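Local coordinates for membrane lipoprotein TpN32 (Treponema pallidum, PDB 1XS5) that binds L-methionine as a membrane lipoprotein of the NlpA family with a periplasmic binding protein fold, probably for methionine uptake, at residues 15-20 with 225-230; 31-36 with 50-55; 73-78 with 202-207. All coordinates share one frame; numbering follows the deposited sequence.

Contact 1: 15-20 with 225-230; sequences ARLLEI and RTYLKE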
loop_
_atom_site.group_PDB
_atom_site.type_symbol
_atom_site.label_atom_id
_atom_site.label_comp_id
_atom_site.label_asym_id
_atom_site.label_seq_id
_atom_site.Cartn_x
_atom_site.Cartn_y
_atom_site.Cartn_z
ATOM N N ALA A 15 -9.411 -6.149 -3.115
ATOM C CA ALA A 15 -10.232 -7.265 -3.634
ATOM C C ALA A 15 -11.702 -6.890 -3.719
ATOM O O ALA A 15 -12.352 -7.152 -4.717
ATOM C CB ALA A 15 -10.046 -8.515 -2.766
ATOM N N ARG A 16 -12.252 -6.309 -2.656
ATOM C CA ARG A 16 -13.647 -5.893 -2.722
ATOM C C ARG A 16 -13.869 -4.839 -3.833
ATOM O O ARG A 16 -14.877 -4.880 -4.534
ATOM C CB ARG A 16 -14.069 -5.353 -1.350
ATOM C CG ARG A 16 -15.542 -5.162 -1.226
ATOM C CD ARG A 16 -16.248 -6.512 -1.291
ATOM N NE ARG A 16 -17.697 -6.324 -1.303
ATOM C CZ ARG A 16 -18.581 -7.297 -1.511
ATOM N NH1 ARG A 16 -18.160 -8.546 -1.729
ATOM N NH2 ARG A 16 -19.884 -7.014 -1.508
ATOM N N LEU A 17 -12.933 -3.904 -3.992
ATOM C CA LEU A 17 -13.051 -2.866 -5.014
ATOM C C LEU A 17 -13.028 -3.497 -6.428
ATOM O O LEU A 17 -13.699 -3.046 -7.365
ATOM C CB LEU A 17 -11.890 -1.855 -4.862
ATOM C CG LEU A 17 -11.807 -1.099 -3.527
ATOM C CD1 LEU A 17 -10.551 -0.237 -3.500
ATOM C CD2 LEU A 17 -13.070 -0.194 -3.360
ATOM N N LEU A 18 -12.252 -4.559 -6.599
ATOM C CA LEU A 18 -12.206 -5.223 -7.904
ATOM C C LEU A 18 -13.507 -6.005 -8.165
ATOM O O LEU A 18 -13.896 -6.210 -9.317
ATOM C CB LEU A 18 -11.007 -6.171 -7.939
ATOM C CG LEU A 18 -9.670 -5.433 -8.125
ATOM C CD1 LEU A 18 -8.558 -6.457 -8.106
ATOM C CD2 LEU A 18 -9.630 -4.677 -9.411
ATOM N N GLU A 19 -14.153 -6.462 -7.100
ATOM C CA GLU A 19 -15.427 -7.185 -7.228
ATOM C C GLU A 19 -16.525 -6.213 -7.664
ATOM O O GLU A 19 -17.463 -6.598 -8.362
ATOM C CB GLU A 19 -15.850 -7.805 -5.900
ATOM C CG GLU A 19 -14.945 -8.935 -5.442
ATOM C CD GLU A 19 -15.213 -10.257 -6.183
ATOM O OE1 GLU A 19 -16.022 -10.280 -7.161
ATOM O OE2 GLU A 19 -14.619 -11.285 -5.779
ATOM N N ILE A 20 -16.429 -4.962 -7.225
ATOM C CA ILE A 20 -17.424 -3.976 -7.625
ATOM C C ILE A 20 -17.160 -3.661 -9.086
ATOM O O ILE A 20 -18.091 -3.544 -9.891
ATOM C CB ILE A 20 -17.300 -2.683 -6.774
ATOM C CG1 ILE A 20 -17.719 -2.998 -5.335
ATOM C CG2 ILE A 20 -18.150 -1.558 -7.365
ATOM C CD1 ILE A 20 -17.400 -1.883 -4.364
ATOM N N ARG A 225 -16.346 5.235 -5.089
ATOM C CA ARG A 225 -16.156 6.389 -4.200
ATOM C C ARG A 225 -17.202 6.377 -3.082
ATOM O O ARG A 225 -16.923 6.671 -1.901
ATOM C CB ARG A 225 -16.273 7.690 -4.982
ATOM C CG ARG A 225 -15.151 7.929 -5.964
ATOM C CD ARG A 225 -15.061 9.405 -6.259
ATOM N NE ARG A 225 -16.349 9.905 -6.730
ATOM C CZ ARG A 225 -16.751 9.846 -7.999
ATOM N NH1 ARG A 225 -15.956 9.323 -8.929
ATOM N NH2 ARG A 225 -17.955 10.286 -8.338
ATOM N N THR A 226 -18.417 6.015 -3.453
ATOM C CA THR A 226 -19.500 5.961 -2.495
ATOM C C THR A 226 -19.238 4.867 -1.502
ATOM O O THR A 226 -19.374 5.065 -0.290
ATOM C CB THR A 226 -20.814 5.755 -3.249
ATOM O OG1 THR A 226 -21.092 6.960 -3.974
ATOM C CG2 THR A 226 -21.958 5.405 -2.304
ATOM N N TYR A 227 -18.850 3.701 -2.006
ATOM C CA TYR A 227 -18.530 2.567 -1.130
ATOM C C TYR A 227 -17.410 2.880 -0.105
ATOM O O TYR A 227 -17.486 2.520 1.065
ATOM C CB TYR A 227 -18.065 1.366 -1.975
ATOM C CG TYR A 227 -17.529 0.198 -1.156
ATOM C CD1 TYR A 227 -18.372 -0.599 -0.378
ATOM C CD2 TYR A 227 -16.165 -0.096 -1.151
ATOM C CE1 TYR A 227 -17.865 -1.667 0.381
ATOM C CE2 TYR A 227 -15.651 -1.143 -0.394
ATOM C CZ TYR A 227 -16.486 -1.922 0.360
ATOM O OH TYR A 227 -15.926 -2.955 1.088
ATOM N N LEU A 228 -16.348 3.519 -0.570
ATOM C CA LEU A 228 -15.225 3.810 0.311
ATOM C C LEU A 228 -15.615 4.758 1.433
ATOM O O LEU A 228 -15.398 4.452 2.613
ATOM C CB LEU A 228 -14.080 4.380 -0.510
ATOM C CG LEU A 228 -13.398 3.318 -1.387
ATOM C CD1 LEU A 228 -12.251 3.971 -2.097
ATOM C CD2 LEU A 228 -12.904 2.126 -0.523
ATOM N N LYS A 229 -16.195 5.904 1.065
ATOM C CA LYS A 229 -16.617 6.900 2.038
ATOM C C LYS A 229 -17.534 6.311 3.091
ATOM O O LYS A 229 -17.471 6.692 4.271
ATOM C CB LYS A 229 -17.306 8.074 1.332
ATOM C CG LYS A 229 -16.343 8.826 0.420
ATOM C CD LYS A 229 -17.078 9.800 -0.492
ATOM C CE LYS A 229 -16.170 10.242 -1.639
ATOM N NZ LYS A 229 -16.964 10.779 -2.799
ATOM N N GLU A 230 -18.360 5.354 2.690
ATOM C CA GLU A 230 -19.285 4.754 3.646
ATOM C C GLU A 230 -18.714 3.655 4.522
ATOM O O GLU A 230 -19.112 3.532 5.682
ATOM C CB GLU A 230 -20.536 4.215 2.936
ATOM C CG GLU A 230 -21.538 5.301 2.537
ATOM C CD GLU A 230 -22.873 4.736 2.036
ATOM O OE1 GLU A 230 -23.630 4.146 2.861
ATOM O OE2 GLU A 230 -23.161 4.881 0.819
#
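Tyr-227 of helix 222-231 packs against Arg-16, Leu-17 and Ile-20 of helix 14-26 in a mostly apolar helix-helix contact on the flank of the six-stranded sheet. The two short segments run roughly antiparallel, at 147°, with their axes 11.3 Å apart, so side-chain ends rather than backbones bridge the gap. The tyrosine does most of this: CG, anti to the backbone N (chi1 172°), is directed toward helix 14-26, and the ring extends on from it. Ile-20 CD1 lies over one ring face, displaced toward the rim and 4.1 Å from the centroid, a CH-pi contact. Near the ring plane, at the edge, Leu-17 CD2 comes 3.8 Å from Tyr-227 CD2; the same methyl also meets Leu-228 CD2, though Leu-17 has a second conformer and these two contacts hold for one of them. At the phenol end, the aliphatic part of Arg-16 crosses the tyrosine at about a right angle, CG lying 3.2 Å from Tyr-227 OH. That hydroxyl has a weak hydrogen bond with Arg-231. On another side of helix 14-26, Leu-18 rests on strands 3-9 and 30-36. Helices packed together on a central sheet are characteristic of the alpha/beta domains of periplasmic binding proteins.

Contact 2: 31-36 with 50-55; sequences ELRIVE and GDILMN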
loop_
_atom_site.group_PDB
_atom_site.type_symbol
_atom_site.label_atom_id
_atom_site.label_comp_id
_atom_site.label_asym_id
_atom_site.label_seq_id
_atom_site.Cartn_x
_atom_site.Cartn_y
_atom_site.Cartn_z
ATOM N N GLU A 31 -15.252 -9.789 -18.849
ATOM C CA GLU A 31 -15.259 -10.637 -17.690
ATOM C C GLU A 31 -13.931 -10.437 -16.990
ATOM O O GLU A 31 -12.887 -10.831 -17.489
ATOM C CB GLU A 31 -15.416 -12.103 -18.052
ATOM C CG GLU A 31 -15.440 -12.937 -16.793
ATOM C CD GLU A 31 -15.533 -14.405 -17.099
ATOM O OE1 GLU A 31 -14.728 -14.871 -17.942
ATOM O OE2 GLU A 31 -16.402 -15.082 -16.496
ATOM N N LEU A 32 -13.998 -9.797 -15.836
ATOM C CA LEU A 32 -12.820 -9.481 -15.061
ATOM C C LEU A 32 -12.550 -10.690 -14.172
ATOM O O LEU A 32 -13.405 -11.075 -13.364
ATOM C CB LEU A 32 -13.098 -8.222 -14.210
ATOM C CG LEU A 32 -11.906 -7.588 -13.470
ATOM C CD1 LEU A 32 -10.779 -7.320 -14.450
ATOM C CD2 LEU A 32 -12.343 -6.283 -12.774
ATOM N N ARG A 33 -11.391 -11.318 -14.373
ATOM C CA ARG A 33 -10.996 -12.467 -13.561
ATOM C C ARG A 33 -10.052 -11.910 -12.475
ATOM O O ARG A 33 -9.003 -11.340 -12.802
ATOM C CB ARG A 33 -10.267 -13.476 -14.460
ATOM C CG ARG A 33 -9.763 -14.717 -13.740
ATOM C CD ARG A 33 -9.303 -15.726 -14.819
ATOM N NE ARG A 33 -8.109 -15.257 -15.527
ATOM C CZ ARG A 33 -6.874 -15.396 -15.086
ATOM N NH1 ARG A 33 -6.643 -16.000 -13.927
ATOM N NH2 ARG A 33 -5.855 -14.925 -15.806
ATOM N N ILE A 34 -10.418 -12.066 -11.204
ATOM C CA ILE A 34 -9.614 -11.557 -10.096
ATOM C C ILE A 34 -8.701 -12.684 -9.663
ATOM O O ILE A 34 -9.152 -13.748 -9.219
ATOM C CB ILE A 34 -10.518 -11.079 -8.926
ATOM C CG1 ILE A 34 -11.456 -9.944 -9.436
ATOM C CG2 ILE A 34 -9.662 -10.535 -7.788
ATOM C CD1 ILE A 34 -12.437 -9.409 -8.357
ATOM N N VAL A 35 -7.407 -12.461 -9.843
ATOM C CA VAL A 35 -6.398 -13.478 -9.581
ATOM C C VAL A 35 -5.678 -13.145 -8.275
ATOM O O VAL A 35 -5.069 -12.081 -8.151
ATOM C CB VAL A 35 -5.401 -13.479 -10.765
ATOM C CG1 VAL A 35 -4.377 -14.626 -10.608
ATOM C CG2 VAL A 35 -6.197 -13.556 -12.100
ATOM N N GLU A 36 -5.725 -14.055 -7.315
ATOM C CA GLU A 36 -5.140 -13.802 -5.995
ATOM C C GLU A 36 -3.710 -14.300 -5.818
ATOM O O GLU A 36 -3.418 -15.491 -6.003
ATOM C CB GLU A 36 -6.043 -14.447 -4.930
ATOM C CG GLU A 36 -7.537 -14.324 -5.230
ATOM C CD GLU A 36 -8.400 -15.294 -4.391
ATOM O OE1 GLU A 36 -8.245 -15.309 -3.154
ATOM O OE2 GLU A 36 -9.231 -16.042 -4.969
ATOM N N GLY A 50 2.973 -11.310 -18.788
ATOM C CA GLY A 50 1.723 -11.330 -19.529
ATOM C C GLY A 50 0.680 -12.344 -19.060
ATOM O O GLY A 50 -0.315 -12.603 -19.752
ATOM N N ASP A 51 0.893 -12.941 -17.885
ATOM C CA ASP A 51 -0.062 -13.913 -17.344
ATOM C C ASP A 51 -1.355 -13.230 -16.928
ATOM O O ASP A 51 -2.409 -13.853 -16.914
ATOM C CB ASP A 51 0.539 -14.641 -16.142
ATOM C CG ASP A 51 1.620 -15.610 -16.548
ATOM O OD1 ASP A 51 1.782 -15.842 -17.783
ATOM O OD2 ASP A 51 2.291 -16.159 -15.635
ATOM N N ILE A 52 -1.244 -11.965 -16.518
ATOM C CA ILE A 52 -2.399 -11.136 -16.176
ATOM C C ILE A 52 -2.201 -9.773 -16.917
ATOM O O ILE A 52 -1.071 -9.372 -17.203
ATOM C CB ILE A 52 -2.519 -10.897 -14.680
ATOM C CG1 ILE A 52 -1.166 -10.506 -14.097
ATOM C CG2 ILE A 52 -3.064 -12.178 -13.967
ATOM C CD1 ILE A 52 -1.258 -10.113 -12.637
ATOM N N LEU A 53 -3.290 -9.080 -17.192
ATOM C CA LEU A 53 -3.246 -7.812 -17.930
ATOM C C LEU A 53 -2.926 -6.629 -17.010
ATOM O O LEU A 53 -2.320 -5.630 -17.424
ATOM C CB LEU A 53 -4.605 -7.584 -18.590
ATOM C CG LEU A 53 -4.675 -6.412 -19.571
ATOM C CD1 LEU A 53 -3.524 -6.513 -20.600
ATOM C CD2 LEU A 53 -6.020 -6.455 -20.271
ATOM N N MET A 54 -3.338 -6.740 -15.754
ATOM C CA MET A 54 -3.087 -5.648 -14.828
ATOM C C MET A 54 -3.021 -6.125 -13.403
ATOM O O MET A 54 -3.296 -7.280 -13.121
ATOM C CB MET A 54 -4.195 -4.587 -14.977
ATOM C CG MET A 54 -5.567 -5.039 -14.620
ATOM S SD MET A 54 -6.963 -4.127 -15.525
ATOM C CE MET A 54 -7.583 -5.339 -16.675
ATOM N N ASN A 55 -2.605 -5.244 -12.498
ATOM C CA ASN A 55 -2.645 -5.613 -11.101
ATOM C C ASN A 55 -3.048 -4.422 -10.308
ATOM O O ASN A 55 -2.996 -3.276 -10.799
ATOM C CB ASN A 55 -1.352 -6.274 -10.545
ATOM C CG ASN A 55 -0.132 -5.381 -10.518
ATOM O OD1 ASN A 55 -0.178 -4.168 -10.170
ATOM N ND2 ASN A 55 1.030 -6.002 -10.832
#
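Ile-52 meets Val-35 through its CG2 methyl, the closest apolar approach of the contact. From CB, still 5.2 Å from Val-35 CG2, the chain divides. The CG2 branch, anti to the carbonyl carbon, closes to 3.9 Å from Val-35 CG2 and brushes the guanidinium of Arg-33, 4.3 Å from NH2. Chi1 of 46° sets CG1 between the backbone N and the carbonyl carbon, and neither it nor CD1 comes near Val-35; the isoleucine also packs on Ala-46 and Val-47 of helix 40-49. Arg-33 NH2 lies 3.8 Å from Asp-51 O, which sits at the guanidinium edge, near its plane, but too far for a hydrogen bond. The carboxylate of Asp-51 instead forms a salt bridge with Arg-49. Deeper in, Leu-32 CD1 and Met-54 CE come within 4.4 Å, and both side chains also touch Val-215 of helix 210-219. Strand 3-9 separates strands 30-36 and 54-59 in the sheet and hydrogen-bonds to Glu-31, Arg-33 and Val-35. The chemistry is therefore loose van der Waals packing beneath an exposed arginine, whose electrostatic attraction to the Asp-51 carbonyl is probably weak at this distance.

Contact 3: 73-78 with 202-207; sequences DLVSVG and VKRGNE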
loop_
_atom_site.group_PDB
_atom_site.type_symbol
_atom_site.label_atom_id
_atom_site.label_comp_id
_atom_site.label_asym_id
_atom_site.label_seq_id
_atom_site.Cartn_x
_atom_site.Cartn_y
_atom_site.Cartn_z
ATOM N N ASP A 73 9.053 -2.789 -16.938
ATOM C CA ASP A 73 8.477 -1.767 -17.803
ATOM C C ASP A 73 6.984 -1.481 -17.431
ATOM O O ASP A 73 6.131 -1.255 -18.304
ATOM C CB ASP A 73 8.609 -2.244 -19.266
ATOM C CG ASP A 73 8.321 -1.136 -20.280
ATOM O OD1 ASP A 73 8.488 0.063 -19.931
ATOM O OD2 ASP A 73 7.938 -1.471 -21.432
ATOM N N LEU A 74 6.684 -1.493 -16.131
ATOM C CA LEU A 74 5.326 -1.253 -15.644
ATOM C C LEU A 74 5.025 0.244 -15.584
ATOM O O LEU A 74 5.937 1.041 -15.366
ATOM C CB LEU A 74 5.184 -1.838 -14.230
ATOM C CG LEU A 74 5.464 -3.346 -14.159
ATOM C CD1 LEU A 74 5.305 -3.810 -12.718
ATOM C CD2 LEU A 74 4.517 -4.097 -15.064
ATOM N N VAL A 75 3.757 0.601 -15.776
ATOM C CA VAL A 75 3.289 1.980 -15.706
ATOM C C VAL A 75 1.942 2.013 -15.020
ATOM O O VAL A 75 1.180 1.049 -15.079
ATOM C CB VAL A 75 3.062 2.633 -17.093
ATOM C CG1 VAL A 75 4.384 2.790 -17.848
ATOM C CG2 VAL A 75 2.074 1.821 -17.877
ATOM N N SER A 76 1.669 3.120 -14.349
ATOM C CA SER A 76 0.383 3.330 -13.703
ATOM C C SER A 76 -0.582 3.920 -14.718
ATOM O O SER A 76 -0.182 4.816 -15.474
ATOM C CB SER A 76 0.486 4.371 -12.586
ATOM O OG SER A 76 -0.830 4.772 -12.222
ATOM N N VAL A 77 -1.833 3.471 -14.737
ATOM C CA VAL A 77 -2.800 4.078 -15.643
ATOM C C VAL A 77 -3.740 4.993 -14.862
ATOM O O VAL A 77 -4.599 5.649 -15.444
ATOM C CB VAL A 77 -3.638 3.040 -16.443
ATOM C CG1 VAL A 77 -2.711 2.124 -17.204
ATOM C CG2 VAL A 77 -4.579 2.250 -15.520
ATOM N N GLY A 78 -3.558 5.059 -13.547
ATOM C CA GLY A 78 -4.377 5.920 -12.735
ATOM C C GLY A 78 -4.372 5.684 -11.235
ATOM O O GLY A 78 -4.240 4.544 -10.777
ATOM N N VAL A 202 -0.217 -1.621 -15.445
ATOM C CA VAL A 202 -0.112 -2.517 -16.610
ATOM C C VAL A 202 1.276 -2.420 -17.222
ATOM O O VAL A 202 2.121 -1.607 -16.798
ATOM C CB VAL A 202 -1.169 -2.191 -17.715
ATOM C CG1 VAL A 202 -2.585 -2.316 -17.143
ATOM C CG2 VAL A 202 -0.918 -0.762 -18.276
ATOM N N LYS A 203 1.548 -3.275 -18.206
ATOM C CA LYS A 203 2.832 -3.214 -18.866
ATOM C C LYS A 203 2.793 -2.017 -19.822
ATOM O O LYS A 203 1.750 -1.714 -20.372
ATOM C CB LYS A 203 3.069 -4.491 -19.645
ATOM C CG LYS A 203 4.348 -4.470 -20.408
ATOM C CD LYS A 203 4.226 -5.477 -21.521
ATOM C CE LYS A 203 4.578 -6.829 -20.982
ATOM N NZ LYS A 203 6.051 -6.763 -20.803
ATOM N N ARG A 204 3.912 -1.317 -19.993
ATOM C CA ARG A 204 3.930 -0.162 -20.899
ATOM C C ARG A 204 3.519 -0.711 -22.267
ATOM O O ARG A 204 4.029 -1.749 -22.711
ATOM C CB ARG A 204 5.336 0.448 -21.005
ATOM C CG ARG A 204 5.397 1.710 -21.837
ATOM C CD ARG A 204 6.828 2.227 -21.908
ATOM N NE ARG A 204 7.307 2.794 -20.645
ATOM C CZ ARG A 204 6.835 3.912 -20.084
ATOM N NH1 ARG A 204 5.854 4.598 -20.664
ATOM N NH2 ARG A 204 7.368 4.368 -18.946
ATOM N N GLY A 205 2.576 -0.032 -22.905
ATOM C CA GLY A 205 2.121 -0.478 -24.199
ATOM C C GLY A 205 0.675 -0.910 -24.100
ATOM O O GLY A 205 0.000 -1.020 -25.131
ATOM N N ASN A 206 0.182 -1.144 -22.877
ATOM C CA ASN A 206 -1.217 -1.563 -22.676
ATOM C C ASN A 206 -2.094 -0.512 -21.988
ATOM O O ASN A 206 -3.263 -0.775 -21.678
ATOM C CB ASN A 206 -1.288 -2.856 -21.847
ATOM C CG ASN A 206 -0.804 -4.081 -22.611
ATOM O OD1 ASN A 206 -0.931 -4.146 -23.831
ATOM N ND2 ASN A 206 -0.280 -5.079 -21.885
ATOM N N GLU A 207 -1.554 0.679 -21.748
ATOM C CA GLU A 207 -2.322 1.749 -21.070
ATOM C C GLU A 207 -3.653 2.107 -21.706
ATOM O O GLU A 207 -4.630 2.415 -21.006
ATOM C CB GLU A 207 -1.488 3.045 -20.977
ATOM C CG GLU A 207 -0.080 2.838 -20.528
ATOM C CD GLU A 207 0.911 2.591 -21.673
ATOM O OE1 GLU A 207 0.721 1.653 -22.476
ATOM O OE2 GLU A 207 1.904 3.338 -21.742
#
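Val-75 CG1 sits over the centre of one face of the Arg-204 guanidinium, 3.5 Å from CZ, while Asp-73 OD1 reaches the edge of the same group, near its plane. The Asp-73 carboxylate is turned 39° from the guanidinium plane, and the salt bridge it makes is a weak hydrogen bond, Arg-204 NE to Asp-73 OD1 at 3.1 Å. A bend in the arginine chain (chi3 -71°) places NE beside this oxygen. The backbone also joins this pair, and by a stronger bond: Arg-204 N donates to Asp-73 O over 2.8 Å.

Antiparallel pairing continues inward. Val-75 and Val-202 form a hydrogen-bonded pair, with Val-75 N to Val-202 O at 2.9 Å and Val-202 N to Val-75 O at 3.0 Å, both nearly straight. Leu-74 and Lys-203 are the adjoining non-hydrogen-bonded pair, and their side chains diverge. On the face carrying Val-75 and Val-202, the valines make a small apolar patch: Val-202 CG2 meets Val-77 CG1 at 3.6 Å, the two side chains crossing at about a right angle, and Val-75 CG2 packs on Glu-207 CG at 3.6 Å. Val-212 of helix 210-219 covers Val-77 and Val-202. Leu-74 instead packs among residues of helices 40-49 and 60-70, and Lys-203 NZ hydrogen-bonds to Met-48 O.

Strand 198-203 ends in a type II beta turn from Lys-203 to Asn-206, closed by Asn-206 N to Lys-203 O, with Gly-205 at positive phi (114°). On the other strand, Ser-76 OG accepts from Gly-78 N in an ST turn. A strand from late in the chain inserted between two earlier ones and antiparallel to both, as 198-203 is between 54-59 and 74-82, is characteristic of the type II periplasmic binding protein sheet.

Overall arrangement
The three contacts belong to the domain built on the six-stranded sheet. Contact 1 closes the longest loop of the three, and contacts 2 and 3 follow each other in series within it. Contacts 2 and 3 lie closest, with centres about 14 Å apart; they meet through neighbouring strands 54-59 and 198-203, where Met-54 CB is 3.5 Å from Val-202 CG1. Contacts 1 and 2, about 18 Å between centres, touch where helix 14-26 lies against strand 30-36, its successor in the chain, through Leu-18 and Ile-34. Contacts 1 and 3 do not touch, their nearest atoms being about 11 Å apart. Together they tie late chain segments to early ones within one of the two domains whose residues form the methionine pocket.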